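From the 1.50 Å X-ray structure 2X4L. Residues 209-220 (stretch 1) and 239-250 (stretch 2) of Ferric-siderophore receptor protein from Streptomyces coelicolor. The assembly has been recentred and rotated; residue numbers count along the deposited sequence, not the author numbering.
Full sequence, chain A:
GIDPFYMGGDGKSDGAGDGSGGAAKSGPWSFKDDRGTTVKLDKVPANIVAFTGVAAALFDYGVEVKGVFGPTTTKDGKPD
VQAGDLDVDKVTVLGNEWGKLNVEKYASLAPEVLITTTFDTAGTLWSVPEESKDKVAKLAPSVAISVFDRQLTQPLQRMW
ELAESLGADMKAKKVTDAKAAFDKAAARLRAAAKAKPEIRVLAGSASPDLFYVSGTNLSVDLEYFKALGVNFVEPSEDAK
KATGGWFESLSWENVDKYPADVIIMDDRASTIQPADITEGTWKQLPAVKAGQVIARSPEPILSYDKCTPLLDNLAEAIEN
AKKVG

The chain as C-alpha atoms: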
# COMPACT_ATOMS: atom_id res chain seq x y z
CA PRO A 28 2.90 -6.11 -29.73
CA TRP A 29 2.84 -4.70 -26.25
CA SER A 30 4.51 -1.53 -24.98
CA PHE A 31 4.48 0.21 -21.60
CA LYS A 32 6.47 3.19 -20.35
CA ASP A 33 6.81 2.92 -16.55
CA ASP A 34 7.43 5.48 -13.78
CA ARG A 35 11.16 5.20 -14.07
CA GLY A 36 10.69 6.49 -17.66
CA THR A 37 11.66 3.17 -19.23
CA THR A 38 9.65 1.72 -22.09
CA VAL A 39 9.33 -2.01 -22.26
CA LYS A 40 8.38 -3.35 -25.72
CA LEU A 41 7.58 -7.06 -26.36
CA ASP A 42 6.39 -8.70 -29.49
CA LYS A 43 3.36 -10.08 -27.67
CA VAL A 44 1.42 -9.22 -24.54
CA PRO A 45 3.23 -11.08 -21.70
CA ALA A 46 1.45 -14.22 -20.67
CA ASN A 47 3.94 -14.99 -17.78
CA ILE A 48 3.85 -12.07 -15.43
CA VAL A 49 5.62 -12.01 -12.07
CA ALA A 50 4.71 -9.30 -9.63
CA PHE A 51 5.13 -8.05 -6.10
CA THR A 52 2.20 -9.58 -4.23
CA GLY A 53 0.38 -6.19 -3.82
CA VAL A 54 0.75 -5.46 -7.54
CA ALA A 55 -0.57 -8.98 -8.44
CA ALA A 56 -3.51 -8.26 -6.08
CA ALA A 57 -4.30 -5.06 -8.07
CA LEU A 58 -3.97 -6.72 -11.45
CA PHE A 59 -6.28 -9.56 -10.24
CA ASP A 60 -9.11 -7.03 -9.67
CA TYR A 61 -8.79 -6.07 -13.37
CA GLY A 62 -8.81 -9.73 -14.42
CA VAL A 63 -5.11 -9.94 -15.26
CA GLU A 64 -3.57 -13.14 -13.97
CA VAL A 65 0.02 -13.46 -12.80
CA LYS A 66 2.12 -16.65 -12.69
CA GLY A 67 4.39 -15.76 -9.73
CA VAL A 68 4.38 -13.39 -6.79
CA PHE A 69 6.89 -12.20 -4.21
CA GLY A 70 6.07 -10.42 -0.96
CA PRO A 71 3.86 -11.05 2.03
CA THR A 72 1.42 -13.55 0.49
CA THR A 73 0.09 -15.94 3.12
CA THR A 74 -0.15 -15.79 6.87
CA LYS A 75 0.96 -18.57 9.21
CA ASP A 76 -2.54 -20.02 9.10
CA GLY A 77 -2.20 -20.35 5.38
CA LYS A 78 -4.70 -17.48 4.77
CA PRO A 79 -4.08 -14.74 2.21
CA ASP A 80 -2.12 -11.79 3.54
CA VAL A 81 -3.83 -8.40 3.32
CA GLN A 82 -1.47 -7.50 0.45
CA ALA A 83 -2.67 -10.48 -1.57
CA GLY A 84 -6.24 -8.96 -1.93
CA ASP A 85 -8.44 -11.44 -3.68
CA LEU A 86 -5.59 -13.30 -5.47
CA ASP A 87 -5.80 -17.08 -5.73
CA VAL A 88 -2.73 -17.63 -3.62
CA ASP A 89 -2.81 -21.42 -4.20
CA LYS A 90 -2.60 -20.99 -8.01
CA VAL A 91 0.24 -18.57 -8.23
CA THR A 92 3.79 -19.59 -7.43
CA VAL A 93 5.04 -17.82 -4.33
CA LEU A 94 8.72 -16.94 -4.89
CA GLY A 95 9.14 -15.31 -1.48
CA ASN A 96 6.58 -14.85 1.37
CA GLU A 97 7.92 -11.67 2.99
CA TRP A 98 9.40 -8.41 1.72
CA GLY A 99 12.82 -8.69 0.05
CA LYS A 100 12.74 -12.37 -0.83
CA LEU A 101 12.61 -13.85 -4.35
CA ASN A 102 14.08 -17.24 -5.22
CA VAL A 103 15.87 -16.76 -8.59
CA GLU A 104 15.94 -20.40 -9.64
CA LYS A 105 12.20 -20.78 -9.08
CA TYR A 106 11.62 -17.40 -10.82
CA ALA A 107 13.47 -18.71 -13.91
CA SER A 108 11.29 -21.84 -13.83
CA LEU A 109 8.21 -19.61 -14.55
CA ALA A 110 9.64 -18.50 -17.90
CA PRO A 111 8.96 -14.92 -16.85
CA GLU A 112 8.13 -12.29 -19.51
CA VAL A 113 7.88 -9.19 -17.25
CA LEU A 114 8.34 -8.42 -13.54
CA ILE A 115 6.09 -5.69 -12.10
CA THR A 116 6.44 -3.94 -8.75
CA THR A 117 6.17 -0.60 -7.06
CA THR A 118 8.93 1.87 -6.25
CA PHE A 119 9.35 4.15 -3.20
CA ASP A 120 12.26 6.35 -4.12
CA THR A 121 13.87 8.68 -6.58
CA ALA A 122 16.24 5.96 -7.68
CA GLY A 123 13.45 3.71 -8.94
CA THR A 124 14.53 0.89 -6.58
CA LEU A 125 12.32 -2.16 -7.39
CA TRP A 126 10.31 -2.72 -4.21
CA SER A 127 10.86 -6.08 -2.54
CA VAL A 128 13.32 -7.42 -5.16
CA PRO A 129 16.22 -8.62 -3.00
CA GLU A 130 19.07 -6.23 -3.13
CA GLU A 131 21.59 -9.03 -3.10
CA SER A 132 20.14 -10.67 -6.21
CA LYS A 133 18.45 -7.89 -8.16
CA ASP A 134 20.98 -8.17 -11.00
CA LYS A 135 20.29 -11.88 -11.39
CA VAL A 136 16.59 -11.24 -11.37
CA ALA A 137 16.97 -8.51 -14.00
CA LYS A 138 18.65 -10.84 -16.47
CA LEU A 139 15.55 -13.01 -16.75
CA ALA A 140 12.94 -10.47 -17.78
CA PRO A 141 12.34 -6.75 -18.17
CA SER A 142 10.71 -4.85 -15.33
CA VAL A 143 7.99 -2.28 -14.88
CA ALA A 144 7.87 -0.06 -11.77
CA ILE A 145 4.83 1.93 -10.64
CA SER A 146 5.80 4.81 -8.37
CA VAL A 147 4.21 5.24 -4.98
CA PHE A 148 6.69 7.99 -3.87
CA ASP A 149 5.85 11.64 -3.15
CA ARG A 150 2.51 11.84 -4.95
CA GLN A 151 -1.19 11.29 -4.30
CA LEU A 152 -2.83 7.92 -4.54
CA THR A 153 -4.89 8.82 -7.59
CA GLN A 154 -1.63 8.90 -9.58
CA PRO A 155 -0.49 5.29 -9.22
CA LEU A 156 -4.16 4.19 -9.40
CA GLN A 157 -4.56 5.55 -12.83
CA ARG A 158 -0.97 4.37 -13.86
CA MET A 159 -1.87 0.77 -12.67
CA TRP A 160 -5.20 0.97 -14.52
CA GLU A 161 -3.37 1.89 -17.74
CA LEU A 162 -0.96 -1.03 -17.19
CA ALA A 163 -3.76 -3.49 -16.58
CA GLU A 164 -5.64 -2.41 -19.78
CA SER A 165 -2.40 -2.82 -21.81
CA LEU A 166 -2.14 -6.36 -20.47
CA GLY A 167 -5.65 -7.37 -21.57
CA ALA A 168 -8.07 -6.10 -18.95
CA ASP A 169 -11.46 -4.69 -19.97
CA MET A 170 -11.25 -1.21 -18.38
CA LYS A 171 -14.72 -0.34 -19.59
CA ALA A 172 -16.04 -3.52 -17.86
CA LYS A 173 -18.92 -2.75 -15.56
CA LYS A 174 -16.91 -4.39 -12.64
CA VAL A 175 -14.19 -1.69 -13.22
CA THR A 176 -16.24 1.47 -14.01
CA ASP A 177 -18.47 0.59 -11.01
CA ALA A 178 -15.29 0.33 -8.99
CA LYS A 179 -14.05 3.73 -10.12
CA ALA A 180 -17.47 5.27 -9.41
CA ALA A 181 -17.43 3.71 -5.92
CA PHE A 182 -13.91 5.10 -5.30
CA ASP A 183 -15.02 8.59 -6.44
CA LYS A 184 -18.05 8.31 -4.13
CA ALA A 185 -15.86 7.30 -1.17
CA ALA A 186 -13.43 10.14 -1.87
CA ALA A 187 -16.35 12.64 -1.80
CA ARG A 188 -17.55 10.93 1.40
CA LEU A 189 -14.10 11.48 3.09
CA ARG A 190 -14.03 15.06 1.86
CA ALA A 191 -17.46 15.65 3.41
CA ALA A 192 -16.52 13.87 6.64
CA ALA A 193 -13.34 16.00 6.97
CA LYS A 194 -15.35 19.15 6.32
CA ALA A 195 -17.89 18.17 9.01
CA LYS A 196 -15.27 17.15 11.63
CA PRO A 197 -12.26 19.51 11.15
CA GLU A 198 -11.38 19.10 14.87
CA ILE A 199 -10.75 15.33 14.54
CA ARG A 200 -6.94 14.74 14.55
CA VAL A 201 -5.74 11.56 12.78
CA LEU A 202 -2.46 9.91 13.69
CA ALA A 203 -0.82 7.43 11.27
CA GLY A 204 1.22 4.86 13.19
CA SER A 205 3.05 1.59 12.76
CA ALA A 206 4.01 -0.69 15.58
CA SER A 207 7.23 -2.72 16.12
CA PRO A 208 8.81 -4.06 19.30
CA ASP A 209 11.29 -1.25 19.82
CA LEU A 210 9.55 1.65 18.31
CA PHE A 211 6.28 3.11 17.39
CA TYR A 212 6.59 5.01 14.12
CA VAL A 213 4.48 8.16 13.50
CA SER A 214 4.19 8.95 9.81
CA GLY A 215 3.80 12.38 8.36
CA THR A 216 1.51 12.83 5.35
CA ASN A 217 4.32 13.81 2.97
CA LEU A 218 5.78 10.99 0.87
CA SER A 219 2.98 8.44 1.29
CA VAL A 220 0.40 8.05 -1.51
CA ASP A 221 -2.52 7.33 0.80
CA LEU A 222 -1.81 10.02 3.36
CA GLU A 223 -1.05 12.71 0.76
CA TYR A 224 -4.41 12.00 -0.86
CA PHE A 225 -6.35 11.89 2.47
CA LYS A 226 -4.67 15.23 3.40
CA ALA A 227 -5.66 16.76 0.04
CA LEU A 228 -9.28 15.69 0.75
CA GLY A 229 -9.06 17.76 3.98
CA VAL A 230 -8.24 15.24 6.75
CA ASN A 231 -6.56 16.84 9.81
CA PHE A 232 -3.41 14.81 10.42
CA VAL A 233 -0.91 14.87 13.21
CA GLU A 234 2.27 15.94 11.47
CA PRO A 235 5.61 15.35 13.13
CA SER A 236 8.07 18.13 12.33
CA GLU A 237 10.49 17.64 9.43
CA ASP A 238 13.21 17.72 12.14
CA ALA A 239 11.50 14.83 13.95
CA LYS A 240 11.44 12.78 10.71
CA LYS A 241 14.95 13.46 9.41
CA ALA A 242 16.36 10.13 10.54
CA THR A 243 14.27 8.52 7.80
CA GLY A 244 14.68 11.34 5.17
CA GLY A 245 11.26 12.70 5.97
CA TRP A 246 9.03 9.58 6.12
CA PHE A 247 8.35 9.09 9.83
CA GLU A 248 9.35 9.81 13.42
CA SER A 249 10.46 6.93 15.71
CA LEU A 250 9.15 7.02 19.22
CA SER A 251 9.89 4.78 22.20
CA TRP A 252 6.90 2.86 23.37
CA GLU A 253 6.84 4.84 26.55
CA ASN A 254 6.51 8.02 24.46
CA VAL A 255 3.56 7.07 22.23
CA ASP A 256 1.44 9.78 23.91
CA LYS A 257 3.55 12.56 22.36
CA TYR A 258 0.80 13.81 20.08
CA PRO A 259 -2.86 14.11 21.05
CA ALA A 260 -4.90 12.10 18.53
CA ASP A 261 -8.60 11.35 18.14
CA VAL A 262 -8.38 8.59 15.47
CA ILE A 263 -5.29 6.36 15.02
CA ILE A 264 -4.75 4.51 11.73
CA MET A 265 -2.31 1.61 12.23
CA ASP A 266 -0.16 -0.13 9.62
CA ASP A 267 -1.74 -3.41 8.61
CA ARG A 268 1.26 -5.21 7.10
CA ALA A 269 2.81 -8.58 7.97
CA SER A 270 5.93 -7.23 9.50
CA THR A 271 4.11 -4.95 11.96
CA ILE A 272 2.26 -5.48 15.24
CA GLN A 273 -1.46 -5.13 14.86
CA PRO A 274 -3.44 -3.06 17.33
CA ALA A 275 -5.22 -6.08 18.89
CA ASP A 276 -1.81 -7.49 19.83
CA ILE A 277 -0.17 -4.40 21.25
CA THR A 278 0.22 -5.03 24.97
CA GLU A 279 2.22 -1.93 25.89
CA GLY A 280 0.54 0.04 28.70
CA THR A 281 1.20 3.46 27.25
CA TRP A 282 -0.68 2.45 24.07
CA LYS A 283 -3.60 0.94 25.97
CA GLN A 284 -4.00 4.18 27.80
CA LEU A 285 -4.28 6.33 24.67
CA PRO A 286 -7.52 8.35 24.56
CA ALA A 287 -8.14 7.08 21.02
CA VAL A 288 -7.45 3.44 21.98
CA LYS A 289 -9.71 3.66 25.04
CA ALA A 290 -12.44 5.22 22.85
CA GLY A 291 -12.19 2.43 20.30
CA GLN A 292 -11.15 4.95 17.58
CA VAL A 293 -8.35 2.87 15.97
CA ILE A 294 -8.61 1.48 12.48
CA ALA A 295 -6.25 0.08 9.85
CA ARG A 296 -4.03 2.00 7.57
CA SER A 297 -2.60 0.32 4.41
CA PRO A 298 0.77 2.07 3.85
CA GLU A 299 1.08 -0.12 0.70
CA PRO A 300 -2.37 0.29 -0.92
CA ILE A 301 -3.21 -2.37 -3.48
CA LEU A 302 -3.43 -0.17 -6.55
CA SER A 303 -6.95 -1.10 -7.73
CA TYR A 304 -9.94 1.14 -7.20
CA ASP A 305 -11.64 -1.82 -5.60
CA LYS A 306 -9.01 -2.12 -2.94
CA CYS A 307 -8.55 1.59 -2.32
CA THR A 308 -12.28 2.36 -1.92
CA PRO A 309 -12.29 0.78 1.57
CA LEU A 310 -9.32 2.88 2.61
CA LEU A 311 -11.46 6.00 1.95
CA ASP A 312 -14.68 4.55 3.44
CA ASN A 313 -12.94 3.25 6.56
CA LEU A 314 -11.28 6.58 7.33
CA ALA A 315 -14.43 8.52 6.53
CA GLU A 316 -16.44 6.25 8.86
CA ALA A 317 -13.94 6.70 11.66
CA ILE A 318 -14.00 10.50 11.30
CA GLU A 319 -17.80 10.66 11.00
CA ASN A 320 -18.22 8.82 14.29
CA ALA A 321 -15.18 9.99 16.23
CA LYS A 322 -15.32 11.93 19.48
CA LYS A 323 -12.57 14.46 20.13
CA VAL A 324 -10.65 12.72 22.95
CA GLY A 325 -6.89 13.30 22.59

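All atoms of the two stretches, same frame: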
# COMPACT_ATOMS: atom_id res chain seq x y z
N ASP A 209 10.58 -2.36 19.17
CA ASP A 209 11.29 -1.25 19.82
C ASP A 209 10.74 0.12 19.68
O ASP A 209 10.99 0.97 20.55
CB ASP A 209 12.77 -1.27 19.52
CG ASP A 209 13.42 -2.53 20.06
OD1 ASP A 209 13.36 -2.79 21.31
OD2 ASP A 209 13.92 -3.30 19.19
N LEU A 210 9.89 0.32 18.66
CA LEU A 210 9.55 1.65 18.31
C LEU A 210 8.16 1.66 17.76
O LEU A 210 7.72 0.71 17.07
CB LEU A 210 10.50 2.14 17.19
CG LEU A 210 11.96 2.34 17.69
CD1 LEU A 210 12.93 2.44 16.56
CD2 LEU A 210 12.06 3.55 18.67
N PHE A 211 7.55 2.76 18.07
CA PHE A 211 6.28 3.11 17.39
C PHE A 211 6.60 4.21 16.41
O PHE A 211 7.16 5.27 16.77
CB PHE A 211 5.35 3.62 18.43
CG PHE A 211 3.96 3.96 17.92
CD1 PHE A 211 2.94 2.99 17.96
CD2 PHE A 211 3.68 5.21 17.48
CE1 PHE A 211 1.66 3.36 17.53
CE2 PHE A 211 2.36 5.56 17.03
CZ PHE A 211 1.37 4.62 17.14
N TYR A 212 6.23 3.99 15.16
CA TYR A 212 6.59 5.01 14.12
C TYR A 212 5.39 5.89 13.79
O TYR A 212 4.33 5.34 13.44
CB TYR A 212 7.03 4.27 12.88
CG TYR A 212 8.13 3.27 13.09
CD1 TYR A 212 9.35 3.74 13.36
CD2 TYR A 212 7.90 1.90 13.07
CE1 TYR A 212 10.43 2.89 13.60
CE2 TYR A 212 8.96 1.00 13.25
CZ TYR A 212 10.21 1.56 13.55
OH TYR A 212 11.27 0.71 13.78
N VAL A 213 5.58 7.20 13.84
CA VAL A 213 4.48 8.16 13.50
C VAL A 213 4.83 8.67 12.13
O VAL A 213 5.83 9.35 11.91
CB VAL A 213 4.35 9.31 14.47
CG1 VAL A 213 3.15 10.11 14.07
CG2 VAL A 213 4.11 8.80 15.91
N SER A 214 3.97 8.42 11.17
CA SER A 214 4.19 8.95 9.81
C SER A 214 3.66 10.35 9.70
O SER A 214 2.57 10.69 10.21
CB SER A 214 3.42 8.09 8.75
OG SER A 214 4.08 6.84 8.59
N GLY A 215 4.35 11.15 8.89
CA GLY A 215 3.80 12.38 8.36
C GLY A 215 3.07 12.07 7.05
O GLY A 215 3.23 10.99 6.49
N THR A 216 2.29 13.03 6.57
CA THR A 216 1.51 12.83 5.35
C THR A 216 2.37 12.87 4.09
O THR A 216 2.07 12.21 3.10
CB THR A 216 0.39 13.89 5.22
OG1 THR A 216 0.96 15.20 5.30
CG2 THR A 216 -0.63 13.72 6.33
N ASN A 217 3.45 13.65 4.13
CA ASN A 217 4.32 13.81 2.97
C ASN A 217 5.09 12.54 2.62
O ASN A 217 5.71 11.91 3.48
CB ASN A 217 5.30 14.97 3.19
CG ASN A 217 6.06 15.33 1.93
OD1 ASN A 217 5.48 15.53 0.87
ND2 ASN A 217 7.39 15.41 2.05
N LEU A 218 5.03 12.15 1.35
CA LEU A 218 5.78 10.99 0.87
C LEU A 218 4.93 9.74 0.66
O LEU A 218 5.28 8.88 -0.15
CB LEU A 218 6.94 10.68 1.82
CG LEU A 218 8.09 11.69 1.85
CD1 LEU A 218 9.37 11.03 2.35
CD2 LEU A 218 8.29 12.32 0.48
N SER A 219 3.84 9.61 1.41
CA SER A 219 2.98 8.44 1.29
C SER A 219 1.83 8.73 0.34
O SER A 219 1.26 9.82 0.38
CB SER A 219 2.44 8.03 2.66
OG SER A 219 3.48 7.54 3.49
N VAL A 220 1.49 7.77 -0.52
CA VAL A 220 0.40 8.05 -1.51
C VAL A 220 -0.95 8.16 -0.87
O VAL A 220 -1.82 8.96 -1.29
CB VAL A 220 0.43 7.06 -2.72
CG1 VAL A 220 1.76 7.34 -3.45
CG2 VAL A 220 0.25 5.66 -2.28
N ALA A 239 11.79 16.11 13.26
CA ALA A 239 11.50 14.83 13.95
C ALA A 239 11.53 13.64 12.96
O ALA A 239 11.78 12.51 13.42
CB ALA A 239 10.11 14.91 14.56
N LYS A 240 11.41 13.86 11.67
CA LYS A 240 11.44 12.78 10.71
C LYS A 240 12.75 12.62 9.97
O LYS A 240 12.84 11.80 9.08
CB LYS A 240 10.39 12.99 9.67
CG LYS A 240 8.97 13.10 10.28
CD LYS A 240 7.91 13.26 9.18
CE LYS A 240 8.04 14.54 8.42
NZ LYS A 240 6.86 14.78 7.48
N LYS A 241 13.76 13.42 10.31
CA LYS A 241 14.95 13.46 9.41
C LYS A 241 15.74 12.18 9.45
O LYS A 241 16.49 11.89 8.53
CB LYS A 241 15.85 14.69 9.76
CG LYS A 241 16.54 14.59 11.14
CD LYS A 241 17.11 15.94 11.55
CE LYS A 241 17.52 15.95 13.08
NZ LYS A 241 18.09 17.28 13.50
N ALA A 242 15.61 11.39 10.55
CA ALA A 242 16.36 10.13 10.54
C ALA A 242 15.88 9.08 9.49
O ALA A 242 16.56 8.03 9.21
CB ALA A 242 16.36 9.48 11.95
N THR A 243 14.78 9.35 8.85
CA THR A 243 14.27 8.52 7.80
C THR A 243 14.11 9.36 6.54
O THR A 243 13.37 8.97 5.65
CB THR A 243 12.92 7.85 8.15
OG1 THR A 243 11.94 8.88 8.32
CG2 THR A 243 13.07 6.99 9.36
N GLY A 244 14.78 10.52 6.42
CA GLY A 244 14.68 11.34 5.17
C GLY A 244 13.27 11.89 4.95
O GLY A 244 12.92 12.28 3.84
N GLY A 245 12.51 12.02 6.02
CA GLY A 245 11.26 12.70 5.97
C GLY A 245 10.03 11.81 6.01
O GLY A 245 8.94 12.33 5.92
N TRP A 246 10.21 10.49 6.12
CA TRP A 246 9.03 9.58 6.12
C TRP A 246 8.31 9.56 7.47
O TRP A 246 7.12 9.86 7.53
CB TRP A 246 9.43 8.15 5.75
CG TRP A 246 9.66 7.96 4.27
CD1 TRP A 246 10.86 8.00 3.59
CD2 TRP A 246 8.67 7.57 3.29
NE1 TRP A 246 10.68 7.73 2.24
CE2 TRP A 246 9.34 7.47 2.03
CE3 TRP A 246 7.28 7.38 3.30
CZ2 TRP A 246 8.66 7.13 0.84
CZ3 TRP A 246 6.65 7.05 2.10
CH2 TRP A 246 7.32 6.95 0.94
N PHE A 247 9.02 9.26 8.54
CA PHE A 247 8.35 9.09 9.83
C PHE A 247 9.28 9.40 10.98
O PHE A 247 10.55 9.47 10.81
CB PHE A 247 7.71 7.66 9.99
CG PHE A 247 8.65 6.55 9.78
CD1 PHE A 247 9.50 6.13 10.84
CD2 PHE A 247 8.72 5.90 8.58
CE1 PHE A 247 10.42 5.10 10.67
CE2 PHE A 247 9.70 4.87 8.37
CZ PHE A 247 10.50 4.44 9.43
N GLU A 248 8.64 9.58 12.14
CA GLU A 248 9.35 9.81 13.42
C GLU A 248 9.30 8.53 14.21
O GLU A 248 8.24 7.83 14.25
CB GLU A 248 8.61 10.87 14.20
CG GLU A 248 9.23 11.18 15.59
CD GLU A 248 8.48 12.23 16.31
OE1 GLU A 248 7.35 12.58 15.92
OE2 GLU A 248 9.03 12.65 17.35
N SER A 249 10.41 8.14 14.83
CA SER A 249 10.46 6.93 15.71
C SER A 249 10.27 7.37 17.13
O SER A 249 11.02 8.23 17.64
CB SER A 249 11.79 6.21 15.56
OG SER A 249 11.97 5.85 14.22
N LEU A 250 9.35 6.73 17.82
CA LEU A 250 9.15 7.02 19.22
C LEU A 250 9.33 5.76 20.06
O LEU A 250 8.89 4.65 19.70
CB LEU A 250 7.74 7.50 19.44
CG LEU A 250 7.37 8.85 18.83
CD1 LEU A 250 5.85 8.98 19.11
CD2 LEU A 250 8.19 9.96 19.48
O HOH W 1 6.01 12.36 6.20

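A recurring principle of β-structure is that backbone hydrogen bonds set the register of two strands, while a few bulky residues account for a large share of the buried surface. Residues 209-220 and 239-250 of this ferric-siderophore receptor illustrate it, burying 753 Å² between them, with Trp246, Leu250 and Leu218 covering the most. Their strands run antiparallel, at 154°, and two narrow pairs of hydrogen bonds fix the alignment. Phe211 N donates to Leu250 O and Leu250 N to Phe211 O, each at 2.8 Å; the same reciprocal exchange, again at 2.8 Å, joins Val213 N to Glu248 O and Glu248 N to Val213 O. Past the last bridge the ladder loosens: Gly215 N reaches Trp246 O at 3.3 Å, a weak bond.

Alternation along the strands then sorts the side chains. Leu250 shares a face with Phe211, Val213 and Glu248, and its CD1 lies 3.6 Å from Val213 CG2, an apolar contact between diagonal neighbours. On the other face, Tyr212 and Phe247 also meet diagonally, their rings oblique at 64° with centroids 4.9 Å apart.

Trp246 covers the most surface, and does so beyond the ladder. Its CA-to-CB bond points away from the first stretch, yet the indole comes back within reach of Leu218. Leu218 CD1 sits 3.4 Å from the centroid of the Trp246 five-membered ring, almost exactly on its normal, a CH-π contact that sets a methyl against the π cloud. Ser219 OG approaches the ring edge, 3.5 Å from Trp246 CZ3. A type I' turn from Thr243 to Trp246 leads into this site; its Gly245 has backbone angles that would jam a CB against the preceding carbonyl. Nearby, a water accepts from Lys240 NZ at 2.9 Å and lies 2.8 Å from Asn217 O and 2.9 Å from Gly245 O, linking the two stretches; Lys240 NZ is 4.0 Å from Gly215 CA.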